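Local coordinates for 3-dehydroshikimate dehydratase (Pseudomonas putida, PDB 5HMQ), which catalyses the metal-dependent dehydration of 3-dehydroshikimate to protocatechuate, a common intermediate in the breakdown of quinate and shikimate, at residues Ala323-His328 with Phe428-Asn433; Lys331-Leu336 with Val344-Pro349; Phe300-Val305 with Leu364-Leu369. All coordinates share one frame; numbering follows the deposited sequence.

Interaction 1 (Ala323-His328 with Phe428-Asn433); sequences AEAGKH and FSLDNN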
ATOM      1  N   ALA C 323      16.108  28.245 -23.586  1.00 54.05           N
ATOM      2  CA  ALA C 323      16.737  28.218 -24.897  1.00 55.85           C
ATOM      3  C   ALA C 323      17.124  26.792 -25.261  1.00 55.46           C
ATOM      4  O   ALA C 323      17.505  26.000 -24.394  1.00 60.07           O
ATOM      5  CB  ALA C 323      17.976  29.113 -24.932  1.00 56.61           C
ATOM      6  N   GLU C 324      17.010  26.464 -26.544  1.00 58.08           N
ATOM      7  CA  GLU C 324      17.493  25.183 -27.051  1.00 58.91           C
ATOM      8  C   GLU C 324      19.014  25.209 -27.048  1.00 59.02           C
ATOM      9  O   GLU C 324      19.641  25.721 -27.977  1.00 60.97           O
ATOM     10  CB  GLU C 324      16.954  24.922 -28.452  1.00 59.80           C
ATOM     11  CG  GLU C 324      15.443  24.884 -28.546  1.00 63.13           C
ATOM     12  CD  GLU C 324      14.958  24.413 -29.902  1.00 66.43           C
ATOM     13  OE1 GLU C 324      14.913  23.184 -30.121  1.00 68.21           O
ATOM     14  OE2 GLU C 324      14.625  25.269 -30.748  1.00 66.07           O
ATOM     15  N   ALA C 325      19.621  24.635 -26.011  1.00 63.53           N
ATOM     16  CA  ALA C 325      21.067  24.726 -25.877  1.00 61.27           C
ATOM     17  C   ALA C 325      21.804  23.757 -26.789  1.00 66.13           C
ATOM     18  O   ALA C 325      23.025  23.871 -26.923  1.00 68.39           O
ATOM     19  CB  ALA C 325      21.480  24.479 -24.423  1.00 57.66           C
ATOM     20  N   GLY C 326      21.097  22.846 -27.451  1.00 65.65           N
ATOM     21  CA  GLY C 326      21.746  21.912 -28.350  1.00 65.46           C
ATOM     22  C   GLY C 326      21.231  20.491 -28.247  1.00 63.07           C
ATOM     23  O   GLY C 326      20.514  20.142 -27.305  1.00 60.15           O
ATOM     24  N   LYS C 327      21.594  19.664 -29.222  1.00 64.94           N
ATOM     25  CA  LYS C 327      21.162  18.278 -29.294  1.00 63.56           C
ATOM     26  C   LYS C 327      22.336  17.358 -28.986  1.00 62.41           C
ATOM     27  O   LYS C 327      23.497  17.708 -29.221  1.00 62.06           O
ATOM     28  CB  LYS C 327      20.592  17.956 -30.683  1.00 63.84           C
ATOM     29  CG  LYS C 327      20.078  16.529 -30.852  1.00 63.33           C
ATOM     30  CD  LYS C 327      19.199  16.388 -32.083  1.00 64.50           C
ATOM     31  CE  LYS C 327      18.855  14.930 -32.343  1.00 66.61           C
ATOM     32  NZ  LYS C 327      18.249  14.725 -33.689  1.00 69.26           N
ATOM     33  N   HIS C 328      22.025  16.192 -28.422  1.00 64.40           N
ATOM     34  CA  HIS C 328      23.033  15.163 -28.215  1.00 63.97           C
ATOM     35  C   HIS C 328      23.675  14.787 -29.545  1.00 63.33           C
ATOM     36  O   HIS C 328      23.040  14.835 -30.601  1.00 65.14           O
ATOM     37  CB  HIS C 328      22.396  13.935 -27.562  1.00 66.91           C
ATOM     38  CG  HIS C 328      23.375  12.998 -26.930  1.00 68.27           C
ATOM     39  ND1 HIS C 328      23.965  11.961 -27.621  1.00 69.02           N
ATOM     40  CD2 HIS C 328      23.858  12.930 -25.666  1.00 66.95           C
ATOM     41  CE1 HIS C 328      24.774  11.299 -26.813  1.00 69.49           C
ATOM     42  NE2 HIS C 328      24.729  11.867 -25.621  1.00 67.78           N
ATOM     43  N   PHE C 428      27.106  16.797 -25.924  1.00 73.49           N
ATOM     44  CA  PHE C 428      26.178  17.579 -26.725  1.00 71.47           C
ATOM     45  C   PHE C 428      26.931  18.450 -27.721  1.00 71.32           C
ATOM     46  O   PHE C 428      28.134  18.693 -27.592  1.00 69.09           O
ATOM     47  CB  PHE C 428      25.293  18.461 -25.836  1.00 68.38           C
ATOM     48  CG  PHE C 428      24.362  17.691 -24.939  1.00 67.39           C
ATOM     49  CD1 PHE C 428      24.811  17.162 -23.740  1.00 69.57           C
ATOM     50  CD2 PHE C 428      23.036  17.507 -25.291  1.00 67.96           C
ATOM     51  CE1 PHE C 428      23.955  16.457 -22.913  1.00 67.29           C
ATOM     52  CE2 PHE C 428      22.177  16.806 -24.470  1.00 67.91           C
ATOM     53  CZ  PHE C 428      22.637  16.279 -23.279  1.00 65.57           C
ATOM     54  N   SER C 429      26.189  18.949 -28.701  1.00 73.50           N
ATOM     55  CA  SER C 429      26.714  19.856 -29.715  1.00 72.75           C
ATOM     56  C   SER C 429      25.986  21.167 -29.453  1.00 71.41           C
ATOM     57  O   SER C 429      24.939  21.455 -30.039  1.00 70.00           O
ATOM     58  CB  SER C 429      26.487  19.337 -31.132  1.00 74.09           C
ATOM     59  OG  SER C 429      27.517  18.443 -31.517  1.00 76.60           O
ATOM     60  N   LEU C 430      26.559  21.950 -28.547  1.00 72.20           N
ATOM     61  CA  LEU C 430      25.893  23.118 -27.999  1.00 74.59           C
ATOM     62  C   LEU C 430      25.880  24.253 -29.015  1.00 77.81           C
ATOM     63  O   LEU C 430      26.897  24.548 -29.648  1.00 76.37           O
ATOM     64  CB  LEU C 430      26.598  23.546 -26.709  1.00 72.93           C
ATOM     65  CG  LEU C 430      26.441  22.597 -25.513  1.00 72.91           C
ATOM     66  CD1 LEU C 430      27.344  23.010 -24.373  1.00 71.65           C
ATOM     67  CD2 LEU C 430      25.010  22.573 -25.029  1.00 73.47           C
ATOM     68  N   ASP C 431      24.721  24.885 -29.167  1.00 79.59           N
ATOM     69  CA  ASP C 431      24.566  26.052 -30.029  1.00 80.16           C
ATOM     70  C   ASP C 431      24.941  27.277 -29.206  1.00 83.52           C
ATOM     71  O   ASP C 431      24.165  27.747 -28.368  1.00 85.25           O
ATOM     72  CB  ASP C 431      23.138  26.132 -30.564  1.00 77.03           C
ATOM     73  CG  ASP C 431      22.925  27.289 -31.536  1.00 75.72           C
ATOM     74  OD1 ASP C 431      23.804  28.168 -31.654  1.00 76.66           O
ATOM     75  OD2 ASP C 431      21.870  27.300 -32.206  1.00 75.45           O
ATOM     76  N   ASN C 432      26.146  27.801 -29.450  1.00 85.37           N
ATOM     77  CA  ASN C 432      26.671  28.928 -28.684  1.00 86.31           C
ATOM     78  C   ASN C 432      26.018  30.242 -29.100  1.00 85.52           C
ATOM     79  O   ASN C 432      26.530  31.323 -28.787  1.00 85.32           O
ATOM     80  CB  ASN C 432      28.194  29.020 -28.835  1.00 85.74           C
ATOM     81  CG  ASN C 432      28.930  27.934 -28.059  1.00 84.42           C
ATOM     82  OD1 ASN C 432      28.381  27.336 -27.131  1.00 82.56           O
ATOM     83  ND2 ASN C 432      30.180  27.684 -28.431  1.00 83.59           N
ATOM     84  N   ASN C 433      24.891  30.156 -29.808  1.00 84.11           N
ATOM     85  CA  ASN C 433      24.015  31.297 -30.055  1.00 82.81           C
ATOM     86  C   ASN C 433      22.654  31.165 -29.379  1.00 83.20           C
ATOM     87  O   ASN C 433      21.736  31.914 -29.725  1.00 84.53           O
ATOM     88  CB  ASN C 433      23.806  31.532 -31.557  1.00 81.60           C
ATOM     89  CG  ASN C 433      25.091  31.879 -32.284  1.00 81.24           C
ATOM     90  OD1 ASN C 433      26.187  31.780 -31.736  1.00 82.43           O
ATOM     91  ND2 ASN C 433      24.952  32.311 -33.534  1.00 80.34           N
TER
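Two backbone hydrogen bonds tie the short, weakly paired strand 428-430 to strand 323-328, antiparallel and at the margin of the sheet. Ser429 N lies in the carbonyl plane of Lys327 O, 3.0 Å from it, in a nearly straight bond (162°), whereas Asp431 N reaches Ala325 O, also at 3.0 Å, from above the carbonyl plane. The packed side of the contact lies around Phe428, Leu430 and Ala325. Phe428 CG stands anti to its carbonyl carbon, which carries the ring along the backbone of His328, with CD2 3.5 Å from His328 N. The imidazole turns its edge to one face of this phenyl ring in a T-shaped pair, planes at 78°, and His328 CD2 lies over that face, toward the rim. Leu430 CD2 leans on the peptide of Ala325, 4.1 Å from Ala325 CB. Gly326 lies against the Ser429-Leu430 backbone where a CB would clash, and its backbone angles would by themselves press a CB against the Ala325 carbonyl O. The other side is loose: Ser429 and Asp431 are exposed, Asp431 OD1 closes an Asx turn by accepting from Asn433 N, and Lys327 extends to a salt bridge with Glu332. Strand 428-430 follows helix 424-427, whose Tyr424 and Asp425 touch Leu430, while strand 333-338 flanks strand 323-328, with Val333 touching Phe428 and Leu335 facing the Ala325-Gly326 classic bulge.

Interaction 2 (Lys331-Leu336 with Val344-Pro349); sequences KEVQLL and VLNAEP
The β-hairpin of strands 333-338 and 341-346, within the first vicinal-oxygen-chelate (VOC) module of the dioxygenase-like domain, is joined here through its open end, away from its turn. Gln334 and Leu345 form the hydrogen-bonded antiparallel pair: Leu345 N meets Gln334 O at 2.7 Å, almost along the C=O axis, and Gln334 N returns to Leu345 O at 2.9 Å within the carbonyl plane. Non-hydrogen-bonded pairs lie before and after it, Val333 with Asn346 and Leu335 with Val344. On the face they share, Val333 and Val344 both place CG1 anti to the backbone N, so that the side chains cross obliquely, Val333 CG1 3.5 Å from Val344 CG1; Val344 CG2 touches Leu335 CD1. Leu345 projects to the other face, where its CD1 packs on Leu336 CD1 at 3.8 Å beside Leu313 and Leu317 of helix 307-319. Beyond the strands, Glu332 is the centre of an inverse gamma turn, and Glu332 O accepts Ala347 N at 2.9 Å, nearly along the C=O axis. Glu348, CG anti to the backbone N and then bent at chi2 (75°), swings its carboxylate back across the Lys331-Glu332 peptide. Its OE1 accepts Glu332 N at 2.9 Å in a nearly straight bond (169°), met from above the carboxylate plane. Asn346 OD1 receives Glu348 N in an Asx turn, which probably steadies the backbone from which that arm starts. A side-chain carboxylate thus continues the backbone pairing past the strand end. The peptide N-H probably eases its charge; Lys331 NZ, salt-bridged to Glu397, is 6.3 Å from Glu348 OE2, too far for a salt bridge, and Glu332 OE2, bound to Lys327 but 5.5 Å from Glu348 OE1, may work the other way.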
ATOM      1  N   LYS C 331      22.460  10.605 -29.763  1.00 63.51           N
ATOM      2  CA  LYS C 331      21.162  10.170 -29.269  1.00 63.06           C
ATOM      3  C   LYS C 331      20.099  11.243 -29.484  1.00 64.19           C
ATOM      4  O   LYS C 331      20.399  12.410 -29.752  1.00 63.67           O
ATOM      5  CB  LYS C 331      21.247   9.807 -27.784  1.00 63.75           C
ATOM      6  CG  LYS C 331      22.296   8.756 -27.469  1.00 63.30           C
ATOM      7  CD  LYS C 331      22.473   8.587 -25.972  1.00 60.27           C
ATOM      8  CE  LYS C 331      23.405   7.430 -25.659  1.00 60.55           C
ATOM      9  NZ  LYS C 331      23.626   7.287 -24.193  1.00 64.64           N
ATOM     10  N   GLU C 332      18.837  10.825 -29.364  1.00 59.56           N
ATOM     11  CA  GLU C 332      17.695  11.732 -29.475  1.00 59.42           C
ATOM     12  C   GLU C 332      17.456  12.397 -28.118  1.00 57.96           C
ATOM     13  O   GLU C 332      16.473  12.149 -27.417  1.00 57.61           O
ATOM     14  CB  GLU C 332      16.466  10.985 -29.971  1.00 59.10           C
ATOM     15  CG  GLU C 332      16.580  10.547 -31.421  1.00 59.66           C
ATOM     16  CD  GLU C 332      16.760  11.724 -32.361  1.00 61.43           C
ATOM     17  OE1 GLU C 332      15.860  12.589 -32.413  1.00 61.86           O
ATOM     18  OE2 GLU C 332      17.810  11.792 -33.038  1.00 62.51           O
ATOM     19  N   VAL C 333      18.384  13.283 -27.766  1.00 56.96           N
ATOM     20  CA  VAL C 333      18.422  13.935 -26.463  1.00 58.77           C
ATOM     21  C   VAL C 333      18.580  15.432 -26.678  1.00 57.80           C
ATOM     22  O   VAL C 333      19.535  15.868 -27.328  1.00 58.50           O
ATOM     23  CB  VAL C 333      19.564  13.394 -25.589  1.00 59.55           C
ATOM     24  CG1 VAL C 333      19.764  14.267 -24.370  1.00 58.08           C
ATOM     25  CG2 VAL C 333      19.273  11.960 -25.162  1.00 58.02           C
ATOM     26  N   GLN C 334      17.656  16.213 -26.131  1.00 55.20           N
ATOM     27  CA  GLN C 334      17.675  17.661 -26.253  1.00 53.83           C
ATOM     28  C   GLN C 334      17.987  18.301 -24.909  1.00 55.02           C
ATOM     29  O   GLN C 334      17.483  17.866 -23.868  1.00 54.80           O
ATOM     30  CB  GLN C 334      16.338  18.187 -26.778  1.00 51.46           C
ATOM     31  CG  GLN C 334      16.103  17.909 -28.249  1.00 54.53           C
ATOM     32  CD  GLN C 334      16.995  18.750 -29.143  1.00 57.73           C
ATOM     33  OE1 GLN C 334      17.549  19.761 -28.713  1.00 60.99           O
ATOM     34  NE2 GLN C 334      17.129  18.339 -30.399  1.00 56.26           N
ATOM     35  N   LEU C 335      18.826  19.328 -24.943  1.00 54.88           N
ATOM     36  CA  LEU C 335      19.196  20.087 -23.760  1.00 53.20           C
ATOM     37  C   LEU C 335      18.593  21.481 -23.856  1.00 56.33           C
ATOM     38  O   LEU C 335      18.749  22.160 -24.878  1.00 57.81           O
ATOM     39  CB  LEU C 335      20.717  20.171 -23.618  1.00 50.78           C
ATOM     40  CG  LEU C 335      21.243  21.053 -22.486  1.00 53.73           C
ATOM     41  CD1 LEU C 335      20.798  20.506 -21.140  1.00 55.18           C
ATOM     42  CD2 LEU C 335      22.757  21.160 -22.545  1.00 51.70           C
ATOM     43  N   LEU C 336      17.905  21.903 -22.798  1.00 52.01           N
ATOM     44  CA  LEU C 336      17.371  23.254 -22.708  1.00 52.73           C
ATOM     45  C   LEU C 336      17.915  23.922 -21.455  1.00 54.57           C
ATOM     46  O   LEU C 336      18.154  23.269 -20.434  1.00 52.20           O
ATOM     47  CB  LEU C 336      15.833  23.292 -22.692  1.00 48.07           C
ATOM     48  CG  LEU C 336      15.110  23.015 -24.013  1.00 51.59           C
ATOM     49  CD1 LEU C 336      15.014  21.526 -24.314  1.00 52.09           C
ATOM     50  CD2 LEU C 336      13.753  23.711 -24.079  1.00 54.03           C
ATOM     51  N   VAL C 344      17.099  18.212 -19.473  1.00 49.53           N
ATOM     52  CA  VAL C 344      17.459  17.258 -20.515  1.00 47.80           C
ATOM     53  C   VAL C 344      16.196  16.510 -20.928  1.00 48.30           C
ATOM     54  O   VAL C 344      15.544  15.871 -20.093  1.00 47.14           O
ATOM     55  CB  VAL C 344      18.543  16.284 -20.025  1.00 47.88           C
ATOM     56  CG1 VAL C 344      18.888  15.272 -21.109  1.00 47.83           C
ATOM     57  CG2 VAL C 344      19.776  17.045 -19.527  1.00 44.50           C
ATOM     58  N   LEU C 345      15.846  16.588 -22.211  1.00 45.90           N
ATOM     59  CA  LEU C 345      14.704  15.864 -22.762  1.00 47.93           C
ATOM     60  C   LEU C 345      15.221  14.602 -23.446  1.00 51.62           C
ATOM     61  O   LEU C 345      15.844  14.674 -24.510  1.00 51.05           O
ATOM     62  CB  LEU C 345      13.917  16.739 -23.735  1.00 46.36           C
ATOM     63  CG  LEU C 345      13.356  18.058 -23.196  1.00 47.73           C
ATOM     64  CD1 LEU C 345      12.490  18.736 -24.246  1.00 46.30           C
ATOM     65  CD2 LEU C 345      12.566  17.828 -21.915  1.00 45.48           C
ATOM     66  N   ASN C 346      14.971  13.452 -22.826  1.00 50.01           N
ATOM     67  CA  ASN C 346      15.518  12.172 -23.271  1.00 47.41           C
ATOM     68  C   ASN C 346      14.433  11.433 -24.048  1.00 46.94           C
ATOM     69  O   ASN C 346      13.487  10.898 -23.464  1.00 44.61           O
ATOM     70  CB  ASN C 346      16.015  11.370 -22.072  1.00 48.05           C
ATOM     71  CG  ASN C 346      16.681  10.062 -22.466  1.00 47.03           C
ATOM     72  OD1 ASN C 346      16.781   9.727 -23.645  1.00 51.45           O
ATOM     73  ND2 ASN C 346      17.161   9.326 -21.470  1.00 45.57           N
ATOM     74  N   ALA C 347      14.567  11.415 -25.375  1.00 50.34           N
ATOM     75  CA  ALA C 347      13.653  10.692 -26.248  1.00 52.40           C
ATOM     76  C   ALA C 347      14.316   9.504 -26.933  1.00 52.75           C
ATOM     77  O   ALA C 347      13.746   8.947 -27.876  1.00 52.51           O
ATOM     78  CB  ALA C 347      13.060  11.638 -27.296  1.00 53.51           C
ATOM     79  N   GLU C 348      15.501   9.111 -26.486  1.00 55.52           N
ATOM     80  CA  GLU C 348      16.209   7.982 -27.082  1.00 58.06           C
ATOM     81  C   GLU C 348      15.481   6.681 -26.767  1.00 57.14           C
ATOM     82  O   GLU C 348      15.288   6.360 -25.588  1.00 58.00           O
ATOM     83  CB  GLU C 348      17.645   7.929 -26.571  1.00 58.01           C
ATOM     84  CG  GLU C 348      18.473   6.768 -27.109  1.00 57.53           C
ATOM     85  CD  GLU C 348      18.917   6.960 -28.552  1.00 59.52           C
ATOM     86  OE1 GLU C 348      18.478   7.934 -29.201  1.00 59.25           O
ATOM     87  OE2 GLU C 348      19.719   6.134 -29.037  1.00 60.77           O
ATOM     88  N   PRO C 349      15.069   5.910 -27.766  1.00 55.44           N
ATOM     89  CA  PRO C 349      14.358   4.657 -27.499  1.00 55.48           C
ATOM     90  C   PRO C 349      15.312   3.537 -27.096  1.00 53.15           C
ATOM     91  O   PRO C 349      16.531   3.629 -27.246  1.00 50.87           O
ATOM     92  CB  PRO C 349      13.677   4.353 -28.837  1.00 55.94           C
ATOM     93  CG  PRO C 349      14.595   4.948 -29.850  1.00 54.97           C
ATOM     94  CD  PRO C 349      15.188   6.181 -29.210  1.00 54.73           C
TER

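Interaction 3 (Phe300-Val305 with Leu364-Leu369); sequences FLEFAV and LCATAL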
ATOM      1  N   PHE C 300      20.945  19.039 -13.315  1.00 48.26           N
ATOM      2  CA  PHE C 300      19.960  19.034 -14.386  1.00 48.38           C
ATOM      3  C   PHE C 300      18.815  18.096 -14.034  1.00 49.55           C
ATOM      4  O   PHE C 300      18.942  17.213 -13.182  1.00 50.12           O
ATOM      5  CB  PHE C 300      20.579  18.658 -15.745  1.00 48.91           C
ATOM      6  CG  PHE C 300      21.170  17.269 -15.807  1.00 49.53           C
ATOM      7  CD1 PHE C 300      20.360  16.150 -15.949  1.00 48.17           C
ATOM      8  CD2 PHE C 300      22.544  17.091 -15.777  1.00 48.32           C
ATOM      9  CE1 PHE C 300      20.908  14.883 -16.020  1.00 47.38           C
ATOM     10  CE2 PHE C 300      23.098  15.827 -15.856  1.00 48.69           C
ATOM     11  CZ  PHE C 300      22.280  14.721 -15.974  1.00 46.19           C
ATOM     12  N   LEU C 301      17.689  18.320 -14.704  1.00 46.69           N
ATOM     13  CA  LEU C 301      16.545  17.423 -14.674  1.00 46.14           C
ATOM     14  C   LEU C 301      16.512  16.631 -15.972  1.00 45.69           C
ATOM     15  O   LEU C 301      16.745  17.185 -17.051  1.00 47.58           O
ATOM     16  CB  LEU C 301      15.240  18.203 -14.502  1.00 45.45           C
ATOM     17  CG  LEU C 301      15.094  19.095 -13.265  1.00 46.19           C
ATOM     18  CD1 LEU C 301      13.747  19.800 -13.273  1.00 46.55           C
ATOM     19  CD2 LEU C 301      15.257  18.283 -11.991  1.00 45.73           C
ATOM     20  N   GLU C 302      16.250  15.331 -15.865  1.00 44.90           N
ATOM     21  CA  GLU C 302      16.148  14.451 -17.023  1.00 45.05           C
ATOM     22  C   GLU C 302      14.716  13.939 -17.130  1.00 45.54           C
ATOM     23  O   GLU C 302      14.224  13.268 -16.218  1.00 45.48           O
ATOM     24  CB  GLU C 302      17.130  13.284 -16.927  1.00 43.18           C
ATOM     25  CG  GLU C 302      17.120  12.379 -18.153  1.00 46.93           C
ATOM     26  CD  GLU C 302      18.062  11.192 -18.031  1.00 49.84           C
ATOM     27  OE1 GLU C 302      18.738  11.063 -16.988  1.00 48.95           O
ATOM     28  OE2 GLU C 302      18.122  10.383 -18.982  1.00 51.41           O
ATOM     29  N   PHE C 303      14.054  14.260 -18.237  1.00 43.74           N
ATOM     30  CA  PHE C 303      12.685  13.834 -18.483  1.00 46.97           C
ATOM     31  C   PHE C 303      12.656  12.701 -19.499  1.00 47.07           C
ATOM     32  O   PHE C 303      13.384  12.726 -20.496  1.00 44.99           O
ATOM     33  CB  PHE C 303      11.821  14.994 -18.985  1.00 46.25           C
ATOM     34  CG  PHE C 303      11.408  15.959 -17.911  1.00 46.06           C
ATOM     35  CD1 PHE C 303      12.208  17.042 -17.584  1.00 44.76           C
ATOM     36  CD2 PHE C 303      10.211  15.786 -17.235  1.00 44.63           C
ATOM     37  CE1 PHE C 303      11.821  17.933 -16.596  1.00 46.58           C
ATOM     38  CE2 PHE C 303       9.818  16.671 -16.248  1.00 44.66           C
ATOM     39  CZ  PHE C 303      10.624  17.747 -15.928  1.00 43.80           C
ATOM     40  N   ALA C 304      11.808  11.709 -19.238  1.00 45.34           N
ATOM     41  CA  ALA C 304      11.606  10.590 -20.146  1.00 45.04           C
ATOM     42  C   ALA C 304      10.397  10.892 -21.020  1.00 44.98           C
ATOM     43  O   ALA C 304       9.284  11.061 -20.509  1.00 49.03           O
ATOM     44  CB  ALA C 304      11.402   9.286 -19.376  1.00 42.84           C
ATOM     45  N   VAL C 305      10.617  10.958 -22.332  1.00 47.27           N
ATOM     46  CA  VAL C 305       9.595  11.349 -23.295  1.00 48.16           C
ATOM     47  C   VAL C 305       9.846  10.601 -24.598  1.00 46.95           C
ATOM     48  O   VAL C 305      10.903  10.004 -24.804  1.00 47.16           O
ATOM     49  CB  VAL C 305       9.597  12.874 -23.564  1.00 48.97           C
ATOM     50  CG1 VAL C 305       9.061  13.649 -22.368  1.00 49.20           C
ATOM     51  CG2 VAL C 305      11.003  13.342 -23.918  1.00 45.48           C
ATOM     52  N   LEU C 364       9.694  12.662 -14.856  1.00 41.41           N
ATOM     53  CA  LEU C 364      11.081  12.875 -14.459  1.00 44.75           C
ATOM     54  C   LEU C 364      11.702  11.523 -14.137  1.00 45.24           C
ATOM     55  O   LEU C 364      11.342  10.884 -13.142  1.00 45.98           O
ATOM     56  CB  LEU C 364      11.164  13.811 -13.258  1.00 41.94           C
ATOM     57  CG  LEU C 364      12.575  14.195 -12.811  1.00 43.37           C
ATOM     58  CD1 LEU C 364      13.215  15.135 -13.818  1.00 43.99           C
ATOM     59  CD2 LEU C 364      12.557  14.822 -11.428  1.00 43.38           C
ATOM     60  N   CYS C 365      12.629  11.078 -14.980  1.00 44.37           N
ATOM     61  CA  CYS C 365      13.270   9.789 -14.782  1.00 45.04           C
ATOM     62  C   CYS C 365      14.587   9.892 -14.028  1.00 45.83           C
ATOM     63  O   CYS C 365      15.109   8.863 -13.589  1.00 46.28           O
ATOM     64  CB  CYS C 365      13.503   9.094 -16.128  1.00 44.31           C
ATOM     65  SG  CYS C 365      14.663   9.932 -17.225  1.00 45.45           S
ATOM     66  N   ALA C 366      15.140  11.093 -13.872  1.00 45.13           N
ATOM     67  CA  ALA C 366      16.392  11.238 -13.144  1.00 45.54           C
ATOM     68  C   ALA C 366      16.616  12.696 -12.780  1.00 47.21           C
ATOM     69  O   ALA C 366      16.112  13.605 -13.446  1.00 48.56           O
ATOM     70  CB  ALA C 366      17.576  10.711 -13.959  1.00 44.15           C
ATOM     71  N   THR C 367      17.382  12.901 -11.712  1.00 48.59           N
ATOM     72  CA  THR C 367      17.821  14.221 -11.284  1.00 47.63           C
ATOM     73  C   THR C 367      19.308  14.165 -10.990  1.00 49.53           C
ATOM     74  O   THR C 367      19.756  13.321 -10.205  1.00 51.40           O
ATOM     75  CB  THR C 367      17.067  14.698 -10.038  1.00 45.78           C
ATOM     76  OG1 THR C 367      15.670  14.801 -10.333  1.00 49.07           O
ATOM     77  CG2 THR C 367      17.587  16.054  -9.587  1.00 44.67           C
ATOM     78  N   ALA C 368      20.070  15.047 -11.632  1.00 48.05           N
ATOM     79  CA  ALA C 368      21.479  15.212 -11.309  1.00 47.06           C
ATOM     80  C   ALA C 368      21.625  16.271 -10.227  1.00 48.99           C
ATOM     81  O   ALA C 368      21.134  17.398 -10.379  1.00 49.57           O
ATOM     82  CB  ALA C 368      22.295  15.597 -12.541  1.00 46.84           C
ATOM     83  N   LEU C 369      22.287  15.904  -9.135  1.00 48.23           N
ATOM     84  CA  LEU C 369      22.520  16.808  -8.021  1.00 48.44           C
ATOM     85  C   LEU C 369      23.948  17.333  -8.081  1.00 49.95           C
ATOM     86  O   LEU C 369      24.885  16.583  -8.380  1.00 48.48           O
ATOM     87  CB  LEU C 369      22.280  16.083  -6.697  1.00 49.14           C
ATOM     88  CG  LEU C 369      21.021  15.230  -6.603  1.00 49.81           C
ATOM     89  CD1 LEU C 369      21.096  14.368  -5.347  1.00 50.33           C
ATOM     90  CD2 LEU C 369      19.749  16.086  -6.615  1.00 50.61           C
TER
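Phe300 holds CG in the crowded position between backbone N and carbonyl carbon (chi1 62°), which turns one ring face to Ala368. Ala368 CB sits over the centre of that face, 3.4 Å from the ring centroid, a close CH-π contact. Phe303, with CG anti to its carbonyl carbon, and Leu364, with CG anti to its N, meet obliquely on the other side of the sheet; Leu364 CD1 lies over the Phe303 ring centre at 4.2 Å and also touches Leu301 CB at 3.7 Å. Strands 295-304 and 363-371 run antiparallel as central neighbours in the sheet of the first VOC module, and their register slips by one at a classic bulge: Cys365 and Ala366 both face Glu302. Cys365 N reaches Glu302 O at 3.0 Å, and Ala366 N makes a weak second bond to the same oxygen. Glu302 N donates to Ala366 O at 3.0 Å. Fully extended (chi1 -177°, chi2 -178°), Glu302 passes Cys365 SG at 3.6 Å from CG and sets OE1 3.3 Å from Ala366 CB. Its buried carboxylate is held by Tyr412 at OE1 and Asn346 at OE2, while Leu301, Leu364 and Thr367 touch Met446 of strand 440-450.

All three contacts belong to one mixed sheet and step from its edge to its middle. Interaction 1, partly exposed, adds the marginal strand 428-430; interaction 3 is buried and abuts the second VOC module; interaction 2 lies between them. Interactions 1 and 2 meet where strands 323-328 and 333-338 pair, as in His328 N to Val333 O, and interactions 2 and 3 where Val344 N approaches Leu301 O. The polar chemistry shifts accordingly: charged groups pair near the surface in interactions 1 and 2, whereas in interaction 3 one buried carboxylate is met by neutral polar groups, the Tyr412 hydroxyl and the Asn346 amide of interaction 2. Interactions 1 and 3 do not touch.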